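Uncharacterized protein MJ0100 (Methanocaldococcus jannaschii, PDB 3KPB) probably helps, as a longer protein, to make homocysteine from aspartate semialdehyde and sulfide, and here is represented by its C-terminal CBS domain pair, which binds S-adenosylmethionine and methylthioadenosine. Local coordinates at residues H34-L44 against S94-V105; T1-K9 against H76-V84. All coordinates share one frame; numbering follows the deposited sequence.

Overall arrangement
This CBS pair illustrates how two related sequence motifs become one structural module. Interaction 1 joins equivalent parts of the two halves, strands 35-38 and 95-99 with the turns that follow them. It lies nearer the centre of the chain, changing from polar contacts at the ligand, through buried apolar packing, to charged and water-bridged turns. Interaction 2 is more peripheral: the N-terminal residues 1-9 dock on the turn that leads into helix 81-91, through backbone hydrogen bonds, valine packing and a surface salt-bridge network. The two meet within the second CBS motif, where Asp101 probably hydrogen-bonds His76, Val99 probably bonds Glu77 through the backbone, and Val96 packs on Val84.

Interaction 1: residues H34-L44 against S94-V105; sequences HLPIVDEHGKL and SGVPVVDDYRRV. With SAM (S-adenosylmethionine), chain E.
His34 turns the edge of its imidazole to Ser94, NE2 lying 3.2 Å from Ser94 OG in a hydrogen bond. At the same edge a water, 2.9 Å from His34 NE2, accepts from Ser94 N and from the amino nitrogen of S-adenosylmethionine, which also gives Ser94 OG a weak bond. Gly95 CA covers one ring face, 3.6 Å from the His34 centroid, a CH-pi contact that leaves no room for a CB. Gly95 O accepts from adenine N6 of the ligand at 2.8 Å.

Farther along, Pro36 faces Pro97, and Val105 CG2 touches both Val38 CG1 and Leu44 CD1. With CG anti to the backbone N (chi1 -177°), Leu44 sends CD2 against Val99 CG1 and one face of the Arg103 guanidinium.

Beyond this apolar stretch, Leu44 N gives a nearly straight bond to Arg103 O (2.9 Å, 169°), and a water links Gly42 O to Val105 N. Lys43 NZ sits over the Arg104 guanidinium, 3.3 Å from NH2, a like-charge approach probably eased by His41 O, which accepts from Lys43 NZ and, through water, connects to Arg104 NH2. Both type I turns open with Asx turns, Asp39 OD1 accepting from His41 N and Asp100 OD1 from Tyr102 N; Lys43 N and Arg104 N reach these oxygens from each carboxylate's opposite face. Matching strands facing across a nucleoside cleft are characteristic of the CBS pair, or Bateman module.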
loop_
_atom_site.group_PDB
_atom_site.type_symbol
_atom_site.label_atom_id
_atom_site.label_comp_id
_atom_site.label_asym_id
_atom_site.label_seq_id
_atom_site.Cartn_x
_atom_site.Cartn_y
_atom_site.Cartn_z
ATOM N N HIS A 34 5.287 6.773 -2.486
ATOM C CA HIS A 34 4.996 8.087 -1.927
ATOM C C HIS A 34 5.382 9.137 -2.933
ATOM O O HIS A 34 6.531 9.190 -3.377
ATOM C CB HIS A 34 5.783 8.318 -0.647
ATOM C CG HIS A 34 5.541 7.284 0.396
ATOM N ND1 HIS A 34 6.339 6.170 0.531
ATOM C CD2 HIS A 34 4.579 7.179 1.342
ATOM C CE1 HIS A 34 5.884 5.426 1.523
ATOM N NE2 HIS A 34 4.818 6.017 2.032
ATOM N N LEU A 35 4.415 9.968 -3.298
ATOM C CA LEU A 35 4.624 11.007 -4.284
ATOM C C LEU A 35 4.110 12.338 -3.733
ATOM O O LEU A 35 2.905 12.596 -3.750
ATOM C CB LEU A 35 3.905 10.627 -5.583
ATOM C CG LEU A 35 4.051 11.588 -6.763
ATOM C CD1 LEU A 35 5.513 11.694 -7.206
ATOM C CD2 LEU A 35 3.151 11.159 -7.920
ATOM N N PRO A 36 5.019 13.173 -3.198
ATOM C CA PRO A 36 4.636 14.520 -2.768
ATOM C C PRO A 36 4.136 15.327 -3.961
ATOM O O PRO A 36 4.711 15.241 -5.054
ATOM C CB PRO A 36 5.945 15.115 -2.237
ATOM C CG PRO A 36 6.821 13.939 -1.934
ATOM C CD PRO A 36 6.417 12.844 -2.865
ATOM N N ILE A 37 3.058 16.076 -3.748
ATOM C CA ILE A 37 2.480 16.906 -4.796
ATOM C C ILE A 37 2.835 18.358 -4.505
ATOM O O ILE A 37 2.672 18.832 -3.377
ATOM C CB ILE A 37 0.947 16.721 -4.899
ATOM C CG1 ILE A 37 0.583 15.235 -5.083
ATOM C CG2 ILE A 37 0.373 17.601 -6.017
ATOM C CD1 ILE A 37 1.248 14.540 -6.282
ATOM N N VAL A 38 3.354 19.047 -5.514
ATOM C CA VAL A 38 3.777 20.431 -5.350
ATOM C C VAL A 38 2.997 21.327 -6.299
ATOM O O VAL A 38 2.494 20.862 -7.334
ATOM C CB VAL A 38 5.301 20.610 -5.559
ATOM C CG1 VAL A 38 6.077 19.882 -4.470
ATOM C CG2 VAL A 38 5.734 20.146 -6.958
ATOM N N ASP A 39 2.881 22.604 -5.937
ATOM C CA ASP A 39 2.249 23.564 -6.828
ATOM C C ASP A 39 3.232 24.045 -7.892
ATOM O O ASP A 39 4.378 23.580 -7.952
ATOM C CB ASP A 39 1.574 24.722 -6.065
ATOM C CG ASP A 39 2.543 25.546 -5.221
ATOM O OD1 ASP A 39 3.751 25.630 -5.540
ATOM O OD2 ASP A 39 2.070 26.138 -4.227
ATOM N N GLU A 40 2.768 24.960 -8.736
ATOM C CA GLU A 40 3.551 25.438 -9.874
ATOM C C GLU A 40 4.813 26.181 -9.429
ATOM O O GLU A 40 5.693 26.479 -10.243
ATOM C CB GLU A 40 2.680 26.293 -10.810
ATOM C CG GLU A 40 2.291 27.685 -10.285
ATOM C CD GLU A 40 1.088 27.695 -9.339
ATOM O OE1 GLU A 40 0.604 28.803 -9.029
ATOM O OE2 GLU A 40 0.623 26.616 -8.907
ATOM N N HIS A 41 4.896 26.466 -8.127
ATOM C CA HIS A 41 6.090 27.089 -7.558
ATOM C C HIS A 41 6.998 26.126 -6.769
ATOM O O HIS A 41 7.964 26.570 -6.146
ATOM C CB HIS A 41 5.703 28.325 -6.735
ATOM C CG HIS A 41 5.042 29.392 -7.551
ATOM N ND1 HIS A 41 5.752 30.256 -8.357
ATOM C CD2 HIS A 41 3.736 29.710 -7.719
ATOM C CE1 HIS A 41 4.914 31.070 -8.975
ATOM N NE2 HIS A 41 3.685 30.759 -8.606
ATOM N N GLY A 42 6.708 24.823 -6.805
ATOM C CA GLY A 42 7.559 23.822 -6.138
ATOM C C GLY A 42 7.249 23.632 -4.662
ATOM O O GLY A 42 7.983 22.950 -3.941
ATOM N N LYS A 43 6.146 24.223 -4.213
ATOM C CA LYS A 43 5.761 24.156 -2.806
ATOM C C LYS A 43 4.774 23.036 -2.538
ATOM O O LYS A 43 3.819 22.844 -3.296
ATOM C CB LYS A 43 5.156 25.483 -2.339
ATOM C CG LYS A 43 5.992 26.732 -2.639
ATOM C CD LYS A 43 7.459 26.555 -2.254
ATOM C CE LYS A 43 8.179 27.898 -2.229
ATOM N NZ LYS A 43 8.392 28.474 -3.595
ATOM N N LEU A 44 4.981 22.330 -1.427
ATOM C CA LEU A 44 4.155 21.175 -1.072
ATOM C C LEU A 44 2.680 21.527 -0.875
ATOM O O LEU A 44 2.346 22.455 -0.135
ATOM C CB LEU A 44 4.700 20.493 0.187
ATOM C CG LEU A 44 3.976 19.226 0.655
ATOM C CD1 LEU A 44 4.246 18.044 -0.274
ATOM C CD2 LEU A 44 4.393 18.898 2.071
ATOM N N SER A 94 4.255 5.364 6.368
ATOM C CA SER A 94 5.522 4.731 6.016
ATOM C C SER A 94 6.431 5.631 5.179
ATOM O O SER A 94 7.501 5.201 4.750
ATOM C CB SER A 94 5.257 3.415 5.279
ATOM O OG SER A 94 4.396 3.619 4.169
ATOM N N GLY A 95 6.001 6.867 4.933
ATOM C CA GLY A 95 6.818 7.838 4.201
ATOM C C GLY A 95 6.431 9.259 4.559
ATOM O O GLY A 95 5.245 9.572 4.657
ATOM N N VAL A 96 7.423 10.116 4.779
ATOM C CA VAL A 96 7.156 11.529 5.039
ATOM C C VAL A 96 8.008 12.389 4.115
ATOM O O VAL A 96 9.217 12.169 4.000
ATOM C CB VAL A 96 7.385 11.936 6.531
ATOM C CG1 VAL A 96 6.473 11.149 7.460
ATOM C CG2 VAL A 96 8.839 11.760 6.943
ATOM N N PRO A 97 7.378 13.356 3.427
ATOM C CA PRO A 97 8.147 14.334 2.669
ATOM C C PRO A 97 8.989 15.176 3.618
ATOM O O PRO A 97 8.563 15.473 4.740
ATOM C CB PRO A 97 7.067 15.200 2.004
ATOM C CG PRO A 97 5.820 14.374 2.054
ATOM C CD PRO A 97 5.927 13.591 3.318
ATOM N N VAL A 98 10.181 15.540 3.162
ATOM C CA VAL A 98 11.077 16.409 3.907
ATOM C C VAL A 98 10.968 17.794 3.268
ATOM O O VAL A 98 11.123 17.935 2.047
ATOM C CB VAL A 98 12.528 15.874 3.874
ATOM C CG1 VAL A 98 13.434 16.753 4.717
ATOM C CG2 VAL A 98 12.575 14.430 4.375
ATOM N N VAL A 99 10.658 18.796 4.093
ATOM C CA VAL A 99 10.441 20.167 3.625
ATOM C C VAL A 99 11.423 21.132 4.280
ATOM O O VAL A 99 11.976 20.843 5.350
ATOM C CB VAL A 99 8.969 20.664 3.860
ATOM C CG1 VAL A 99 7.978 19.821 3.064
ATOM C CG2 VAL A 99 8.600 20.677 5.346
ATOM N N ASP A 100 11.654 22.265 3.624
ATOM C CA ASP A 100 12.412 23.349 4.238
ATOM C C ASP A 100 11.464 24.437 4.770
ATOM O O ASP A 100 10.234 24.276 4.740
ATOM C CB ASP A 100 13.491 23.907 3.281
ATOM C CG ASP A 100 12.914 24.580 2.033
ATOM O OD1 ASP A 100 11.720 24.953 2.026
ATOM O OD2 ASP A 100 13.679 24.760 1.053
ATOM N N ASP A 101 12.038 25.539 5.248
ATOM C CA ASP A 101 11.259 26.642 5.819
ATOM C C ASP A 101 10.363 27.372 4.804
ATOM O O ASP A 101 9.472 28.122 5.202
ATOM C CB ASP A 101 12.179 27.651 6.526
ATOM C CG ASP A 101 12.609 27.199 7.926
ATOM O OD1 ASP A 101 11.997 26.274 8.505
ATOM O OD2 ASP A 101 13.565 27.795 8.463
ATOM N N TYR A 102 10.601 27.167 3.507
ATOM C CA TYR A 102 9.780 27.793 2.461
ATOM C C TYR A 102 8.780 26.816 1.847
ATOM O O TYR A 102 8.104 27.139 0.868
ATOM C CB TYR A 102 10.673 28.438 1.393
ATOM C CG TYR A 102 11.458 29.589 1.959
ATOM C CD1 TYR A 102 10.912 30.870 1.987
ATOM C CD2 TYR A 102 12.727 29.392 2.520
ATOM C CE1 TYR A 102 11.607 31.932 2.536
ATOM C CE2 TYR A 102 13.439 30.455 3.075
ATOM C CZ TYR A 102 12.868 31.722 3.075
ATOM O OH TYR A 102 13.536 32.799 3.610
ATOM N N ARG A 103 8.694 25.625 2.444
ATOM C CA ARG A 103 7.776 24.555 2.012
ATOM C C ARG A 103 8.170 23.860 0.700
ATOM O O ARG A 103 7.344 23.190 0.068
ATOM C CB ARG A 103 6.320 25.053 1.972
ATOM C CG ARG A 103 5.559 24.818 3.260
ATOM C CD ARG A 103 4.615 23.643 3.112
ATOM N NE ARG A 103 4.495 22.880 4.349
ATOM C CZ ARG A 103 3.628 21.890 4.548
ATOM N NH1 ARG A 103 2.776 21.537 3.593
ATOM N NH2 ARG A 103 3.608 21.257 5.714
ATOM N N ARG A 104 9.430 24.009 0.299
ATOM C CA ARG A 104 9.967 23.234 -0.822
ATOM C C ARG A 104 10.229 21.796 -0.385
ATOM O O ARG A 104 10.614 21.549 0.758
ATOM C CB ARG A 104 11.272 23.840 -1.341
ATOM C CG ARG A 104 11.123 25.221 -1.916
ATOM C CD ARG A 104 12.382 25.658 -2.635
ATOM N NE ARG A 104 12.212 27.022 -3.116
ATOM C CZ ARG A 104 11.698 27.348 -4.298
ATOM N NH1 ARG A 104 11.315 26.406 -5.156
ATOM N NH2 ARG A 104 11.575 28.633 -4.624
ATOM N N VAL A 105 10.041 20.850 -1.298
ATOM C CA VAL A 105 10.279 19.446 -0.973
ATOM C C VAL A 105 11.741 19.102 -1.253
ATOM O O VAL A 105 12.184 19.151 -2.401
ATOM C CB VAL A 105 9.318 18.502 -1.755
ATOM C CG1 VAL A 105 9.636 17.039 -1.463
ATOM C CG2 VAL A 105 7.857 18.808 -1.409
HETATM N N SAM E . 1.197 3.802 4.778
HETATM C CA SAM E . -0.214 3.743 4.364
HETATM C C SAM E . -0.367 4.341 2.963
HETATM O O SAM E . 0.477 4.138 2.085
HETATM O OXT SAM E . -1.343 5.036 2.668
HETATM C CB SAM E . -1.069 4.537 5.356
HETATM C CG SAM E . -2.452 3.902 5.521
HETATM S SD SAM E . -3.817 5.068 5.172
HETATM C CE SAM E . -5.163 3.920 4.989
HETATM C "C5'" SAM E . -3.672 5.668 3.450
HETATM C "C4'" SAM E . -3.550 7.188 3.366
HETATM O "O4'" SAM E . -2.376 7.630 4.064
HETATM C "C3'" SAM E . -3.304 7.572 1.909
HETATM O "O3'" SAM E . -4.518 8.100 1.379
HETATM C "C2'" SAM E . -2.245 8.669 1.978
HETATM O "O2'" SAM E . -2.747 9.849 1.339
HETATM C "C1'" SAM E . -2.079 8.907 3.482
HETATM N N9 SAM E . -0.670 9.258 3.756
HETATM C C8 SAM E . 0.399 8.506 3.481
HETATM N N7 SAM E . 1.503 9.153 3.864
HETATM C C5 SAM E . 1.133 10.319 4.388
HETATM C C6 SAM E . 1.822 11.391 4.940
HETATM N N6 SAM E . 3.148 11.381 5.034
HETATM N N1 SAM E . 1.127 12.448 5.385
HETATM C C2 SAM E . -0.193 12.478 5.302
HETATM N N3 SAM E . -0.881 11.473 4.780
HETATM C C4 SAM E . -0.245 10.388 4.315
HETATM O O HOH W 1 2.858 6.501 4.107
HETATM O O HOH W 2 9.234 29.126 -6.287
HETATM O O HOH W 3 9.840 21.156 -4.122
#

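Interaction 2: residues T1-K9 against H76-V84; sequences TLVKDILSK and HEDEPVDHV
Thr1, Val3 and Lys4 are held by three backbone hydrogen bonds to the turn from His76 to Glu79 and to the start of the helix that follows. Val81 N points almost straight at Thr1 O (2.8 Å, 177°), Val3 N reaches Glu79 O at 2.9 Å along a more bent path, and Lys4 N gives its hydrogen to Glu77 O, in the carbonyl plane and on a lone pair. Beside these bonds, Val3 CG2 meets Val84 CG2 at 3.7 Å, the side chains crossing at about a right angle, while Val81 CG2 packs against Ile6 CG2. Val81 CG2 also lies 3.3 Å from Leu2 O, a carbonyl buried here without a polar partner in the model.

At the solvent side, Lys4 runs past the turn and then curls back over its last two torsions (chi3 -66°, chi4 75°), bringing NZ to Glu77 OE1 (3.4 Å) and Asp78 OD1 (3.5 Å) in a salt-bridge network. A water donates to Glu77 OE1 and accepts a weak bond from Lys4 NZ. With an alanine here instead of Glu77, the lysine ammonium is likely to keep Asp78 as its remaining partner in this network and to turn more freely, and the water to lose its acceptor.

The next shell fixes the turn itself. His76 N bonds to Glu79 OE1, and His76 ND1 accepts from Asp78 N, bracing the type I turn from His76 to Glu79; beyond it, His76 NE2 is tied to Asp101 and Glu79 OE2 to Lys87. Pro80 then occupies the N-cap of helix 81-91. Ile6 and Val81 continue the packing onto Ile114 of helix 111-118. The N-terminal residues thus pack on the second CBS motif, consistent with the tandem CBS (Bateman) fold, and lead on to Ser8, which binds methylthioadenosine.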
loop_
_atom_site.group_PDB
_atom_site.type_symbol
_atom_site.label_atom_id
_atom_site.label_comp_id
_atom_site.label_asym_id
_atom_site.label_seq_id
_atom_site.Cartn_x
_atom_site.Cartn_y
_atom_site.Cartn_z
ATOM N N THR A 1 21.649 12.027 14.656
ATOM C CA THR A 1 21.176 11.669 13.288
ATOM C C THR A 1 20.086 12.638 12.847
ATOM O O THR A 1 18.924 12.481 13.229
ATOM C CB THR A 1 20.588 10.235 13.242
ATOM O OG1 THR A 1 20.918 9.517 14.455
ATOM C CG2 THR A 1 21.116 9.472 12.028
ATOM N N LEU A 2 20.447 13.650 12.062
ATOM C CA LEU A 2 19.433 14.526 11.481
ATOM C C LEU A 2 18.886 13.912 10.188
ATOM O O LEU A 2 19.388 12.885 9.720
ATOM C CB LEU A 2 19.973 15.949 11.255
ATOM C CG LEU A 2 20.399 16.793 12.467
ATOM C CD1 LEU A 2 20.756 18.209 12.019
ATOM C CD2 LEU A 2 19.330 16.833 13.564
ATOM N N VAL A 3 17.856 14.537 9.622
ATOM C CA VAL A 3 17.243 14.069 8.376
ATOM C C VAL A 3 18.053 14.476 7.137
ATOM O O VAL A 3 18.375 13.621 6.307
ATOM C CB VAL A 3 15.767 14.542 8.246
ATOM C CG1 VAL A 3 15.266 14.410 6.813
ATOM C CG2 VAL A 3 14.874 13.749 9.177
ATOM N N LYS A 4 18.378 15.769 7.024
ATOM C CA LYS A 4 19.082 16.328 5.846
ATOM C C LYS A 4 20.372 15.559 5.553
ATOM O O LYS A 4 20.907 15.582 4.438
ATOM C CB LYS A 4 19.366 17.828 6.041
ATOM C CG LYS A 4 20.522 18.186 6.995
ATOM C CD LYS A 4 20.404 19.612 7.577
ATOM C CE LYS A 4 20.564 20.721 6.469
ATOM N NZ LYS A 4 19.319 20.844 5.599
ATOM N N ASP A 5 20.830 14.872 6.599
ATOM C CA ASP A 5 22.001 14.004 6.626
ATOM C C ASP A 5 21.818 12.693 5.873
ATOM O O ASP A 5 22.743 12.232 5.158
ATOM C CB ASP A 5 22.274 13.595 8.076
ATOM C CG ASP A 5 23.124 14.589 8.834
ATOM O OD1 ASP A 5 23.561 14.233 9.960
ATOM O OD2 ASP A 5 23.368 15.709 8.331
ATOM N N ILE A 6 20.658 12.067 6.061
ATOM C CA ILE A 6 20.431 10.696 5.597
ATOM C C ILE A 6 19.775 10.633 4.222
ATOM O O ILE A 6 19.554 9.548 3.675
ATOM C CB ILE A 6 19.602 9.875 6.613
ATOM C CG1 ILE A 6 18.117 10.281 6.561
ATOM C CG2 ILE A 6 20.186 10.023 8.020
ATOM C CD1 ILE A 6 17.162 9.185 7.015
ATOM N N LEU A 7 19.464 11.805 3.675
ATOM C CA LEU A 7 18.932 11.912 2.326
ATOM C C LEU A 7 19.999 11.511 1.317
ATOM O O LEU A 7 21.124 12.014 1.359
ATOM C CB LEU A 7 18.451 13.338 2.068
ATOM C CG LEU A 7 16.963 13.668 2.255
ATOM C CD1 LEU A 7 16.207 12.683 3.187
ATOM C CD2 LEU A 7 16.796 15.096 2.734
ATOM N N SER A 8 19.639 10.608 0.410
ATOM C CA SER A 8 20.616 9.976 -0.468
ATOM C C SER A 8 20.372 10.232 -1.955
ATOM O O SER A 8 21.240 9.961 -2.787
ATOM C CB SER A 8 20.640 8.470 -0.205
ATOM O OG SER A 8 19.375 7.890 -0.499
ATOM N N LYS A 9 19.200 10.761 -2.286
ATOM C CA LYS A 9 18.771 10.850 -3.677
ATOM C C LYS A 9 17.854 12.050 -3.869
ATOM O O LYS A 9 17.327 12.576 -2.881
ATOM C CB LYS A 9 18.039 9.566 -4.060
ATOM C CG LYS A 9 16.814 9.294 -3.204
ATOM C CD LYS A 9 16.339 7.881 -3.391
ATOM C CE LYS A 9 15.058 7.619 -2.634
ATOM N NZ LYS A 9 14.695 6.163 -2.712
ATOM N N HIS A 76 11.244 18.019 8.874
ATOM C CA HIS A 76 12.039 19.168 8.506
ATOM C C HIS A 76 13.440 18.684 8.233
ATOM O O HIS A 76 13.905 17.709 8.835
ATOM C CB HIS A 76 12.022 20.215 9.615
ATOM C CG HIS A 76 12.473 21.574 9.176
ATOM N ND1 HIS A 76 13.794 21.966 9.202
ATOM C CD2 HIS A 76 11.771 22.648 8.739
ATOM C CE1 HIS A 76 13.890 23.215 8.781
ATOM N NE2 HIS A 76 12.677 23.653 8.494
ATOM N N GLU A 77 14.107 19.355 7.302
ATOM C CA GLU A 77 15.475 19.004 6.977
ATOM C C GLU A 77 16.362 18.970 8.228
ATOM O O GLU A 77 17.210 18.085 8.356
ATOM C CB GLU A 77 16.048 19.894 5.862
ATOM C CG GLU A 77 15.653 21.367 5.909
ATOM C CD GLU A 77 16.290 22.184 4.793
ATOM O OE1 GLU A 77 16.582 21.619 3.715
ATOM O OE2 GLU A 77 16.498 23.400 4.992
ATOM N N ASP A 78 16.133 19.888 9.169
ATOM C CA ASP A 78 16.916 19.933 10.416
ATOM C C ASP A 78 16.359 19.064 11.571
ATOM O O ASP A 78 16.887 19.104 12.686
ATOM C CB ASP A 78 17.122 21.388 10.897
ATOM C CG ASP A 78 17.535 22.341 9.764
ATOM O OD1 ASP A 78 18.209 21.906 8.794
ATOM O OD2 ASP A 78 17.187 23.538 9.856
ATOM N N GLU A 79 15.314 18.281 11.302
ATOM C CA GLU A 79 14.693 17.416 12.318
ATOM C C GLU A 79 15.510 16.137 12.580
ATOM O O GLU A 79 16.081 15.569 11.646
ATOM C CB GLU A 79 13.262 17.075 11.884
ATOM C CG GLU A 79 12.409 16.273 12.875
ATOM C CD GLU A 79 10.947 16.237 12.438
ATOM O OE1 GLU A 79 10.628 16.795 11.362
ATOM O OE2 GLU A 79 10.107 15.663 13.170
ATOM N N PRO A 80 15.596 15.703 13.857
ATOM C CA PRO A 80 16.187 14.393 14.206
ATOM C C PRO A 80 15.389 13.164 13.719
ATOM O O PRO A 80 14.152 13.148 13.801
ATOM C CB PRO A 80 16.256 14.414 15.741
ATOM C CG PRO A 80 15.648 15.700 16.188
ATOM C CD PRO A 80 15.511 16.608 15.020
ATOM N N VAL A 81 16.121 12.149 13.233
ATOM C CA VAL A 81 15.542 10.909 12.675
ATOM C C VAL A 81 14.597 10.147 13.621
ATOM O O VAL A 81 13.561 9.632 13.187
ATOM C CB VAL A 81 16.672 9.963 12.160
ATOM C CG1 VAL A 81 16.153 8.557 11.885
ATOM C CG2 VAL A 81 17.322 10.543 10.911
ATOM N N ASP A 82 14.955 10.078 14.902
ATOM C CA ASP A 82 14.130 9.387 15.896
ATOM C C ASP A 82 12.717 9.969 15.984
ATOM O O ASP A 82 11.744 9.225 16.144
ATOM C CB ASP A 82 14.799 9.455 17.271
ATOM C CG ASP A 82 14.929 8.091 17.923
ATOM O OD1 ASP A 82 14.014 7.251 17.772
ATOM O OD2 ASP A 82 15.960 7.858 18.590
ATOM N N HIS A 83 12.621 11.297 15.889
ATOM C CA HIS A 83 11.340 12.006 15.946
ATOM C C HIS A 83 10.472 11.606 14.739
ATOM O O HIS A 83 9.251 11.459 14.861
ATOM C CB HIS A 83 11.556 13.533 15.996
ATOM C CG HIS A 83 12.161 14.039 17.280
ATOM N ND1 HIS A 83 13.424 13.687 17.705
ATOM C CD2 HIS A 83 11.684 14.904 18.209
ATOM C CE1 HIS A 83 13.692 14.295 18.848
ATOM N NE2 HIS A 83 12.652 15.040 19.176
ATOM N N VAL A 84 11.124 11.421 13.589
ATOM C CA VAL A 84 10.467 11.000 12.347
ATOM C C VAL A 84 9.946 9.572 12.467
ATOM O O VAL A 84 8.799 9.300 12.106
ATOM C CB VAL A 84 11.409 11.124 11.123
ATOM C CG1 VAL A 84 10.713 10.670 9.840
ATOM C CG2 VAL A 84 11.911 12.547 10.984
HETATM O O HOH W 4 18.912 21.277 2.368
#